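Side-chain contacts in (S)-2-haloacid dehalogenase IVA (Burkholderia cepacia, PDB 2NO4), which catalyses the hydrolytic dehalogenation of short-chain (S)-2-haloalkanoic acids, giving the (R)-2-hydroxy acids with inversion of configuration: residues B[124-129]-B[133-138]; B[24-29]-B[140-145]; B[150-155]-B[167-172]; B[181-184]-B[190-193]. One frame throughout, in Å; residues are numbered along the deposited sequence.

How the contacts relate
All four contacts belong to one parallel sheet of the HAD-type Rossmann fold and the helices and loops packed on it. Contact 1 seats helix 132-141 on strand 123-128. Contact 2 uses the end of the same helix, about 9 Å away between centres, and along the chain it encloses contact 1. Contacts 3 and 4 follow in series, about 12 Å apart between centres, and join strands 150-153 and 181-185 to helices 164-174 and 188-197. Contacts 1 and 3 meet through neighbouring strands, 123-128 and 150-153, whereas contacts 2 and 4 lie on opposite sides of the chain's centre. Contact 1 holds substrate-binding residues, contacts 2 to 4 residues probably important for catalysis.

Contact 1 (B[124-129]-B[133-138]). With SO4 (sulfate ion), chain H; SO4 (sulfate ion), chain I.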
loop_
_atom_site.group_PDB
_atom_site.type_symbol
_atom_site.label_atom_id
_atom_site.label_comp_id
_atom_site.label_asym_id
_atom_site.label_seq_id
_atom_site.Cartn_x
_atom_site.Cartn_y
_atom_site.Cartn_z
ATOM N N VAL B 124 -12.246 24.552 10.612
ATOM C CA VAL B 124 -11.509 24.125 9.446
ATOM C C VAL B 124 -10.194 23.551 9.948
ATOM O O VAL B 124 -9.365 24.263 10.529
ATOM C CB VAL B 124 -11.281 25.288 8.432
ATOM C CG1 VAL B 124 -10.488 24.771 7.182
ATOM C CG2 VAL B 124 -12.628 25.947 8.026
ATOM N N ALA B 125 -10.010 22.245 9.756
ATOM C CA ALA B 125 -8.825 21.562 10.293
ATOM C C ALA B 125 -8.204 20.655 9.220
ATOM O O ALA B 125 -8.885 20.247 8.264
ATOM C CB ALA B 125 -9.212 20.740 11.569
ATOM N N ILE B 126 -6.914 20.386 9.358
ATOM C CA ILE B 126 -6.254 19.335 8.577
ATOM C C ILE B 126 -6.083 18.090 9.495
ATOM O O ILE B 126 -5.821 18.224 10.708
ATOM C CB ILE B 126 -4.897 19.836 8.001
ATOM C CG1 ILE B 126 -5.145 20.777 6.809
ATOM C CG2 ILE B 126 -3.951 18.645 7.587
ATOM C CD1 ILE B 126 -3.908 21.462 6.296
ATOM N N LEU B 127 -6.288 16.894 8.924
ATOM C CA LEU B 127 -5.894 15.631 9.575
ATOM C C LEU B 127 -4.995 14.879 8.569
ATOM O O LEU B 127 -5.448 14.477 7.462
ATOM C CB LEU B 127 -7.137 14.809 9.965
ATOM C CG LEU B 127 -6.820 13.434 10.582
ATOM C CD1 LEU B 127 -6.141 13.649 11.983
ATOM C CD2 LEU B 127 -8.064 12.525 10.642
ATOM N N SER B 128 -3.722 14.741 8.927
ATOM C CA SER B 128 -2.696 14.307 7.977
ATOM C C SER B 128 -1.773 13.236 8.554
ATOM O O SER B 128 -1.416 13.278 9.740
ATOM C CB SER B 128 -1.840 15.522 7.569
ATOM O OG SER B 128 -0.828 15.135 6.625
ATOM N N ASN B 129 -1.328 12.313 7.703
ATOM C CA ASN B 129 -0.164 11.463 8.044
ATOM C C ASN B 129 1.131 12.236 8.287
ATOM O O ASN B 129 2.032 11.717 8.938
ATOM C CB ASN B 129 0.131 10.445 6.926
ATOM C CG ASN B 129 -0.949 9.389 6.786
ATOM O OD1 ASN B 129 -1.556 8.949 7.773
ATOM N ND2 ASN B 129 -1.178 8.945 5.535
ATOM N N GLU B 133 6.623 19.058 11.390
ATOM C CA GLU B 133 7.689 19.796 10.727
ATOM C C GLU B 133 7.543 19.902 9.197
ATOM O O GLU B 133 7.628 21.010 8.640
ATOM C CB GLU B 133 9.082 19.260 11.062
ATOM C CG GLU B 133 10.142 20.223 10.521
ATOM C CD GLU B 133 11.544 19.719 10.657
ATOM O OE1 GLU B 133 12.404 20.139 9.829
ATOM O OE2 GLU B 133 11.794 18.907 11.593
ATOM N N MET B 134 7.352 18.763 8.513
ATOM C CA MET B 134 7.163 18.799 7.060
ATOM C C MET B 134 5.847 19.513 6.659
ATOM O O MET B 134 5.821 20.286 5.701
ATOM C CB MET B 134 7.268 17.381 6.456
ATOM C CG MET B 134 6.064 16.475 6.686
ATOM S SD MET B 134 6.339 14.826 6.032
ATOM C CE MET B 134 6.041 15.146 4.252
ATOM N N LEU B 135 4.781 19.280 7.411
ATOM C CA LEU B 135 3.468 19.785 7.044
ATOM C C LEU B 135 3.389 21.306 7.265
ATOM O O LEU B 135 2.861 22.036 6.418
ATOM C CB LEU B 135 2.384 19.112 7.867
ATOM C CG LEU B 135 1.071 18.696 7.190
ATOM C CD1 LEU B 135 0.060 18.524 8.303
ATOM C CD2 LEU B 135 0.532 19.646 6.119
ATOM N N GLN B 136 3.898 21.762 8.411
ATOM C CA GLN B 136 3.943 23.195 8.725
ATOM C C GLN B 136 4.718 24.015 7.699
ATOM O O GLN B 136 4.247 25.086 7.260
ATOM C CB GLN B 136 4.460 23.437 10.159
ATOM C CG GLN B 136 3.358 23.345 11.215
ATOM C CD GLN B 136 2.195 24.325 10.927
ATOM O OE1 GLN B 136 1.048 23.914 10.703
ATOM N NE2 GLN B 136 2.511 25.623 10.899
ATOM N N ALA B 137 5.882 23.510 7.292
ATOM C CA ALA B 137 6.653 24.128 6.217
ATOM C C ALA B 137 5.820 24.312 4.931
ATOM O O ALA B 137 5.814 25.398 4.332
ATOM C CB ALA B 137 7.943 23.331 5.921
ATOM N N ALA B 138 5.143 23.235 4.504
ATOM C CA ALA B 138 4.297 23.284 3.281
ATOM C C ALA B 138 3.130 24.250 3.456
ATOM O O ALA B 138 2.821 25.033 2.543
ATOM C CB ALA B 138 3.798 21.886 2.894
HETATM S S SO4 H . -2.110 12.868 4.254
HETATM O O1 SO4 H . -2.233 14.307 4.302
HETATM O O2 SO4 H . -0.711 12.454 4.233
HETATM O O3 SO4 H . -2.836 12.218 5.322
HETATM O O4 SO4 H . -2.709 12.501 2.973
HETATM S S SO4 I . 8.030 17.055 14.343
HETATM O O1 SO4 I . 8.678 18.352 14.567
HETATM O O2 SO4 I . 9.014 15.993 14.651
HETATM O O3 SO4 I . 6.870 16.959 15.257
HETATM O O4 SO4 I . 7.623 16.975 12.925
#
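No flat group lies where Leu135 meets Ile126 and Ser128; methyl and methylene groups make the touch, and the amide of Asn129 turns elsewhere, its OD1 accepting from Lys161 N. Leu135 puts its CD1 branch against the strand, 3.6 Å from Ser128 CB and 4.1 Å from Ile126 CG2. Ile126 and Ser128, two residues apart, face the helix together, while Leu127 between them points away. On Ile126 the CG2 branch is the one turned to the helix, CG1 lying beside the backbone N (chi1 -75°), and the two aliphatic chains cross at a slant.

Past this apolar patch the strand end becomes polar. Ser128 OG donates to O1 of a bound sulfate (chain H) at 2.8 Å and also accepts from Gly130 N, two residues on. Asn129 N donates a nearly straight bond (169°) to O3 of the same sulfate. Lys161 NZ and the backbone N atoms of Ala21 and Tyr22 complete its grip. Ala21, Tyr22, Ser128 and Asn129 all bind the (S)-2-haloacid, so the sulfate probably stands where the substrate carboxylate would. Ser128, at the end of strand 123-128, occupies the place of the motif II serine or threonine of the HAD superfamily.

Contact 2 (B[24-29]-B[140-145])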
loop_
_atom_site.group_PDB
_atom_site.type_symbol
_atom_site.label_atom_id
_atom_site.label_comp_id
_atom_site.label_asym_id
_atom_site.label_seq_id
_atom_site.Cartn_x
_atom_site.Cartn_y
_atom_site.Cartn_z
ATOM N N THR B 24 -4.756 16.407 -1.558
ATOM C CA THR B 24 -6.043 17.114 -1.480
ATOM C C THR B 24 -5.841 18.627 -1.494
ATOM O O THR B 24 -6.349 19.312 -2.383
ATOM C CB THR B 24 -6.808 16.660 -0.234
ATOM O OG1 THR B 24 -6.935 15.236 -0.273
ATOM C CG2 THR B 24 -8.244 17.297 -0.137
ATOM N N LEU B 25 -5.108 19.139 -0.502
ATOM C CA LEU B 25 -4.781 20.566 -0.436
ATOM C C LEU B 25 -3.440 20.845 -1.093
ATOM O O LEU B 25 -3.263 21.903 -1.664
ATOM C CB LEU B 25 -4.739 21.069 1.020
ATOM C CG LEU B 25 -6.078 20.988 1.778
ATOM C CD1 LEU B 25 -5.929 21.451 3.221
ATOM C CD2 LEU B 25 -7.216 21.746 1.047
ATOM N N LEU B 26 -2.526 19.875 -1.005
ATOM C CA LEU B 26 -1.152 19.979 -1.509
ATOM C C LEU B 26 -0.966 18.996 -2.658
ATOM O O LEU B 26 -1.364 17.838 -2.571
ATOM C CB LEU B 26 -0.146 19.653 -0.403
ATOM C CG LEU B 26 -0.201 20.585 0.813
ATOM C CD1 LEU B 26 0.782 20.149 1.906
ATOM C CD2 LEU B 26 0.101 22.013 0.333
ATOM N N ASP B 27 -0.306 19.462 -3.704
ATOM C CA ASP B 27 -0.172 18.700 -4.947
ATOM C C ASP B 27 1.074 17.794 -4.901
ATOM O O ASP B 27 2.180 18.272 -5.106
ATOM C CB ASP B 27 -0.093 19.697 -6.101
ATOM C CG ASP B 27 -0.141 19.042 -7.438
ATOM O OD1 ASP B 27 0.172 17.837 -7.566
ATOM O OD2 ASP B 27 -0.504 19.759 -8.378
ATOM N N VAL B 28 0.900 16.511 -4.601
ATOM C CA VAL B 28 2.081 15.625 -4.434
ATOM C C VAL B 28 2.977 15.547 -5.723
ATOM O O VAL B 28 4.207 15.374 -5.625
ATOM C CB VAL B 28 1.758 14.193 -3.794
ATOM C CG1 VAL B 28 1.150 14.328 -2.384
ATOM C CG2 VAL B 28 0.845 13.314 -4.680
ATOM N N HIS B 29 2.361 15.751 -6.894
ATOM C CA HIS B 29 3.057 15.774 -8.203
ATOM C C HIS B 29 4.071 16.916 -8.433
ATOM O O HIS B 29 4.995 16.766 -9.207
ATOM C CB HIS B 29 2.060 15.752 -9.360
ATOM C CG HIS B 29 0.912 14.817 -9.153
ATOM N ND1 HIS B 29 -0.369 15.260 -8.915
ATOM C CD2 HIS B 29 0.844 13.464 -9.157
ATOM C CE1 HIS B 29 -1.181 14.221 -8.778
ATOM N NE2 HIS B 29 -0.466 13.119 -8.906
ATOM N N LYS B 140 2.966 26.837 5.571
ATOM C CA LYS B 140 3.458 28.217 5.596
ATOM C C LYS B 140 3.810 28.725 4.195
ATOM O O LYS B 140 3.406 29.836 3.813
ATOM C CB LYS B 140 4.661 28.379 6.533
ATOM C CG LYS B 140 4.301 28.423 8.021
ATOM C CD LYS B 140 5.260 29.354 8.767
ATOM C CE LYS B 140 5.030 30.844 8.376
ATOM N NZ LYS B 140 6.310 31.598 8.050
ATOM N N ALA B 141 4.575 27.921 3.447
ATOM C CA ALA B 141 4.998 28.297 2.092
ATOM C C ALA B 141 3.825 28.629 1.192
ATOM O O ALA B 141 3.959 29.452 0.282
ATOM C CB ALA B 141 5.840 27.205 1.451
ATOM N N SER B 142 2.690 27.975 1.416
ATOM C CA SER B 142 1.517 28.188 0.561
ATOM C C SER B 142 0.457 29.112 1.177
ATOM O O SER B 142 -0.646 29.244 0.635
ATOM C CB SER B 142 0.909 26.836 0.158
ATOM O OG SER B 142 0.650 26.056 1.321
ATOM N N LYS B 143 0.805 29.744 2.302
ATOM C CA LYS B 143 -0.090 30.630 3.092
ATOM C C LYS B 143 -1.421 30.003 3.532
ATOM O O LYS B 143 -2.423 30.715 3.731
ATOM C CB LYS B 143 -0.322 31.978 2.390
ATOM C CG LYS B 143 0.955 32.740 2.121
ATOM C CD LYS B 143 0.682 34.056 1.372
ATOM C CE LYS B 143 1.993 34.777 0.998
ATOM N NZ LYS B 143 2.773 33.979 -0.026
ATOM N N LEU B 144 -1.419 28.676 3.696
ATOM C CA LEU B 144 -2.612 27.941 4.116
ATOM C C LEU B 144 -2.799 28.022 5.625
ATOM O O LEU B 144 -3.888 27.794 6.134
ATOM C CB LEU B 144 -2.570 26.492 3.623
ATOM C CG LEU B 144 -2.615 26.290 2.100
ATOM C CD1 LEU B 144 -2.439 24.844 1.701
ATOM C CD2 LEU B 144 -3.918 26.851 1.496
ATOM N N ASP B 145 -1.714 28.371 6.313
ATOM C CA ASP B 145 -1.657 28.649 7.751
ATOM C C ASP B 145 -2.824 29.510 8.277
ATOM O O ASP B 145 -3.479 29.170 9.270
ATOM C CB ASP B 145 -0.278 29.303 8.104
ATOM C CG ASP B 145 0.126 30.498 7.147
ATOM O OD1 ASP B 145 -0.476 31.605 7.152
ATOM O OD2 ASP B 145 1.094 30.330 6.402
#
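Leu26 and Leu144 form the centre of a small, mostly apolar packing contact between the loop that follows strand 16-19 and the turn that ends helix 132-141, buried although the segments lie far apart in sequence. Leu26 CD2 meets Leu144 CD1 at 4.0 Å, the two side chains lying alongside with their ends pointing opposite ways. The same CD1 methyl approaches Leu25 CB at 4.5 Å, a looser touch, so one branch of Leu144 serves two successive loop residues. Leu26 CD2 also lies 4.2 Å from Ser142 OG. That hydroxyl is turned back on its own helix, between the backbone N and the carbonyl carbon (chi1 53°), where it bonds Ala138 O and touches the leucine methyl only by van der Waals contact.

What presents Leu144 is a Schellman motif. Lys143, with positive phi, is its C-prime residue: Lys143 N bonds Lys140 O at 3.0 Å and Leu144 N reaches back to Leu139 O, turning the chain toward the loop. On the loop side, Thr24, probably important for catalysis, immediately precedes the two leucines; its OG1 hydrogen-bonds the nucleophile Asp20 and Ser186 N. Around the contact, helix 110-119 covers Leu25 with Ala110 and Leu114 and Leu144 with Ala111, while Ala138 of helix 132-141 packs on Leu26.

Contact 3 (B[150-155]-B[167-172]); sequences SCLSAD and YQFACD
Ser153 OG is held from two directions, accepting from Asp155 N at 3.0 Å (N-H...O angle 153°) in an ST turn and bonding Gly130 O. Its CB points away from helix 164-174, and the residue meets that helix through its backbone instead: Ser153 O lies 3.9 Å from Phe169 CE2, approaching the ring at a slant. Leu152 faces the helix and does most of the packing with a forked end. Its CD2 methyl lies 4.0 Å from Phe169 CE2, again oblique to the ring, while CD1 goes to the helix backbone, 3.8 Å from Ala170 CA and 4.2 Å from Ala170 CB. The small alanine lets the strand come close here, with Leu152 and Ala170 the nearest pair of CA atoms at 6.8 Å.

In the Rossmann-like HAD core, strand 150-153 is an outermost strand of the sheet within this chain, and helix 164-174 carries the chain from it past two strands to strand 181-185. Strand and helix run roughly antiparallel; the axes of the two short segments approach to 9.2 Å, at an angle of 147°. With CG extended away from the backbone N (chi1 -179°), the Phe169 ring reaches out from the helix to the end of the strand, where it also touches Asp156. Leu152 meets Leu127 of strand 123-128, which packs on Ala170 too.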
loop_
_atom_site.group_PDB
_atom_site.type_symbol
_atom_site.label_atom_id
_atom_site.label_comp_id
_atom_site.label_asym_id
_atom_site.label_seq_id
_atom_site.Cartn_x
_atom_site.Cartn_y
_atom_site.Cartn_z
ATOM N N SER B 150 -6.881 24.311 12.993
ATOM C CA SER B 150 -6.172 23.229 13.643
ATOM C C SER B 150 -5.517 22.320 12.591
ATOM O O SER B 150 -6.011 22.158 11.477
ATOM C CB SER B 150 -7.137 22.450 14.547
ATOM O OG SER B 150 -6.575 21.235 15.008
ATOM N N CYS B 151 -4.372 21.762 12.957
ATOM C CA CYS B 151 -3.658 20.859 12.088
ATOM C C CYS B 151 -3.277 19.671 12.949
ATOM O O CYS B 151 -2.431 19.773 13.863
ATOM C CB CYS B 151 -2.440 21.563 11.493
ATOM S SG CYS B 151 -1.496 20.551 10.318
ATOM N N LEU B 152 -3.918 18.542 12.654
ATOM C CA LEU B 152 -3.746 17.300 13.417
ATOM C C LEU B 152 -2.891 16.287 12.639
ATOM O O LEU B 152 -3.062 16.103 11.429
ATOM C CB LEU B 152 -5.109 16.755 13.806
ATOM C CG LEU B 152 -5.900 17.774 14.639
ATOM C CD1 LEU B 152 -7.309 17.308 14.872
ATOM C CD2 LEU B 152 -5.187 18.047 15.975
ATOM N N SER B 153 -1.949 15.660 13.341
ATOM C CA SER B 153 -0.960 14.792 12.717
ATOM C C SER B 153 -1.033 13.345 13.219
ATOM O O SER B 153 -1.287 13.116 14.417
ATOM C CB SER B 153 0.435 15.345 12.948
ATOM O OG SER B 153 1.387 14.448 12.394
ATOM N N ALA B 154 -0.786 12.385 12.318
ATOM C CA ALA B 154 -0.598 10.955 12.688
ATOM C C ALA B 154 0.541 10.781 13.700
ATOM O O ALA B 154 0.557 9.823 14.477
ATOM C CB ALA B 154 -0.270 10.118 11.447
ATOM N N ASP B 155 1.516 11.684 13.620
ATOM C CA ASP B 155 2.694 11.657 14.451
ATOM C C ASP B 155 2.387 11.866 15.942
ATOM O O ASP B 155 3.220 11.540 16.783
ATOM C CB ASP B 155 3.724 12.688 13.984
ATOM C CG ASP B 155 5.144 12.328 14.426
ATOM O OD1 ASP B 155 5.575 11.160 14.254
ATOM O OD2 ASP B 155 5.849 13.218 14.928
ATOM N N TYR B 167 -8.803 9.000 13.015
ATOM C CA TYR B 167 -10.055 9.736 12.857
ATOM C C TYR B 167 -10.661 10.077 14.232
ATOM O O TYR B 167 -11.202 11.166 14.413
ATOM C CB TYR B 167 -11.050 8.959 11.956
ATOM C CG TYR B 167 -10.399 8.581 10.624
ATOM C CD1 TYR B 167 -10.026 9.581 9.705
ATOM C CD2 TYR B 167 -10.116 7.243 10.309
ATOM C CE1 TYR B 167 -9.410 9.267 8.487
ATOM C CE2 TYR B 167 -9.476 6.910 9.077
ATOM C CZ TYR B 167 -9.143 7.942 8.175
ATOM O OH TYR B 167 -8.511 7.679 6.978
ATOM N N GLN B 168 -10.566 9.143 15.184
ATOM C CA GLN B 168 -11.036 9.354 16.566
ATOM C C GLN B 168 -10.266 10.485 17.244
ATOM O O GLN B 168 -10.864 11.311 17.930
ATOM C CB GLN B 168 -10.927 8.064 17.399
ATOM C CG GLN B 168 -11.484 8.173 18.837
ATOM C CD GLN B 168 -12.958 8.521 18.843
ATOM O OE1 GLN B 168 -13.360 9.535 19.397
ATOM N NE2 GLN B 168 -13.764 7.699 18.220
ATOM N N PHE B 169 -8.948 10.510 17.046
ATOM C CA PHE B 169 -8.074 11.608 17.494
ATOM C C PHE B 169 -8.597 13.001 17.072
ATOM O O PHE B 169 -8.582 13.938 17.883
ATOM C CB PHE B 169 -6.628 11.375 16.994
ATOM C CG PHE B 169 -5.635 12.434 17.428
ATOM C CD1 PHE B 169 -5.242 12.555 18.774
ATOM C CD2 PHE B 169 -5.062 13.302 16.492
ATOM C CE1 PHE B 169 -4.291 13.547 19.167
ATOM C CE2 PHE B 169 -4.137 14.286 16.886
ATOM C CZ PHE B 169 -3.755 14.402 18.216
ATOM N N ALA B 170 -9.039 13.132 15.815
ATOM C CA ALA B 170 -9.633 14.371 15.299
ATOM C C ALA B 170 -10.919 14.750 16.063
ATOM O O ALA B 170 -11.103 15.907 16.421
ATOM C CB ALA B 170 -9.919 14.242 13.742
ATOM N N CYS B 171 -11.816 13.779 16.267
ATOM C CA CYS B 171 -13.029 13.971 17.070
ATOM C C CYS B 171 -12.670 14.463 18.463
ATOM O O CYS B 171 -13.206 15.463 18.907
ATOM C CB CYS B 171 -13.823 12.672 17.195
ATOM S SG CYS B 171 -14.538 12.167 15.674
ATOM N N ASP B 172 -11.757 13.758 19.119
ATOM C CA ASP B 172 -11.246 14.126 20.451
ATOM C C ASP B 172 -10.656 15.534 20.511
ATOM O O ASP B 172 -11.056 16.342 21.364
ATOM C CB ASP B 172 -10.238 13.095 20.995
ATOM C CG ASP B 172 -10.850 11.714 21.197
ATOM O OD1 ASP B 172 -12.084 11.531 21.153
ATOM O OD2 ASP B 172 -10.079 10.770 21.382
#

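Contact 4 (B[181-184]-B[190-193])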
loop_
_atom_site.group_PDB
_atom_site.type_symbol
_atom_site.label_atom_id
_atom_site.label_comp_id
_atom_site.label_asym_id
_atom_site.label_seq_id
_atom_site.Cartn_x
_atom_site.Cartn_y
_atom_site.Cartn_z
ATOM N N VAL B 181 -18.724 15.982 11.351
ATOM C CA VAL B 181 -17.565 16.190 10.482
ATOM C C VAL B 181 -17.870 15.917 8.986
ATOM O O VAL B 181 -18.373 14.856 8.609
ATOM C CB VAL B 181 -16.376 15.341 10.969
ATOM C CG1 VAL B 181 -15.174 15.358 9.949
ATOM C CG2 VAL B 181 -15.945 15.805 12.371
ATOM N N CYS B 182 -17.558 16.908 8.166
ATOM C CA CYS B 182 -17.385 16.705 6.736
ATOM C C CYS B 182 -15.890 16.455 6.444
ATOM O O CYS B 182 -15.022 17.324 6.612
ATOM C CB CYS B 182 -17.909 17.905 5.939
ATOM S SG CYS B 182 -17.744 17.655 4.138
ATOM N N PHE B 183 -15.605 15.242 5.999
ATOM C CA PHE B 183 -14.228 14.835 5.777
ATOM C C PHE B 183 -13.907 14.885 4.294
ATOM O O PHE B 183 -14.574 14.221 3.490
ATOM C CB PHE B 183 -13.936 13.428 6.322
ATOM C CG PHE B 183 -12.447 13.038 6.214
ATOM C CD1 PHE B 183 -11.556 13.484 7.177
ATOM C CD2 PHE B 183 -11.964 12.270 5.146
ATOM C CE1 PHE B 183 -10.172 13.173 7.117
ATOM C CE2 PHE B 183 -10.581 11.925 5.073
ATOM C CZ PHE B 183 -9.695 12.380 6.063
ATOM N N VAL B 184 -12.876 15.647 3.932
ATOM C CA VAL B 184 -12.576 15.917 2.508
ATOM C C VAL B 184 -11.209 15.350 2.082
ATOM O O VAL B 184 -10.191 15.682 2.666
ATOM C CB VAL B 184 -12.626 17.443 2.171
ATOM C CG1 VAL B 184 -12.339 17.677 0.690
ATOM C CG2 VAL B 184 -14.010 18.032 2.557
ATOM N N ASP B 190 -8.332 6.797 2.273
ATOM C CA ASP B 190 -8.539 7.734 3.361
ATOM C C ASP B 190 -10.042 8.000 3.507
ATOM O O ASP B 190 -10.567 8.000 4.625
ATOM C CB ASP B 190 -7.759 9.014 3.037
ATOM C CG ASP B 190 -7.712 10.022 4.200
ATOM O OD1 ASP B 190 -7.957 9.648 5.379
ATOM O OD2 ASP B 190 -7.406 11.213 3.891
ATOM N N LEU B 191 -10.737 8.202 2.390
ATOM C CA LEU B 191 -12.219 8.258 2.388
ATOM C C LEU B 191 -12.841 6.933 2.891
ATOM O O LEU B 191 -13.837 6.954 3.580
ATOM C CB LEU B 191 -12.783 8.644 1.010
ATOM C CG LEU B 191 -12.269 10.013 0.520
ATOM C CD1 LEU B 191 -12.251 10.020 -1.000
ATOM C CD2 LEU B 191 -13.087 11.168 1.110
ATOM N N GLY B 192 -12.266 5.801 2.504
ATOM C CA GLY B 192 -12.728 4.503 2.980
ATOM C C GLY B 192 -12.631 4.402 4.489
ATOM O O GLY B 192 -13.608 4.064 5.132
ATOM N N GLY B 193 -11.461 4.751 5.045
ATOM C CA GLY B 193 -11.253 4.742 6.485
ATOM C C GLY B 193 -12.131 5.720 7.253
ATOM O O GLY B 193 -12.743 5.336 8.258
#
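Along strand 181-184 the contact with helix 190-193 falls almost wholly to Phe183. The preceding Val181 packs on Val18 and Phe199, and Cys182 on Leu232. Phe183 points toward the helix, its CG anti to the backbone N (chi1 -174°), and brings the CE2-CZ edge of its ring up to the carboxylate of Asp190. Ring and carboxylate planes stand 85° apart. Asp190 CG lies in the ring plane, 3.6 Å from Phe183 CZ; Asp190 OD1 stands well off it, 3.3 Å from Phe183 CZ, and OD2 close to it on the other side. The acid meets the C-H rim, whose positive polarisation probably makes this favourable. Leu191 CD2 comes in at the edge too, 4.3 Å from Phe183 CD2, and 4.1 Å from Phe183 O. Val184 turns away.

Beyond the ring, Asp190 borders the active site: OD1 hydrogen-bonds Tyr167 OH, while OD2 makes a salt bridge to Lys161 NZ and a hydrogen bond to Ser185 OG and lies near OD1 of the nucleophile Asp20. Helix 188-197 links strands 181-185 and 200-204 in a beta-alpha-beta unit; Leu191 packs on Thr201 and Arg203 of the latter strand, and helix 228-232 meets Cys182 and Val184.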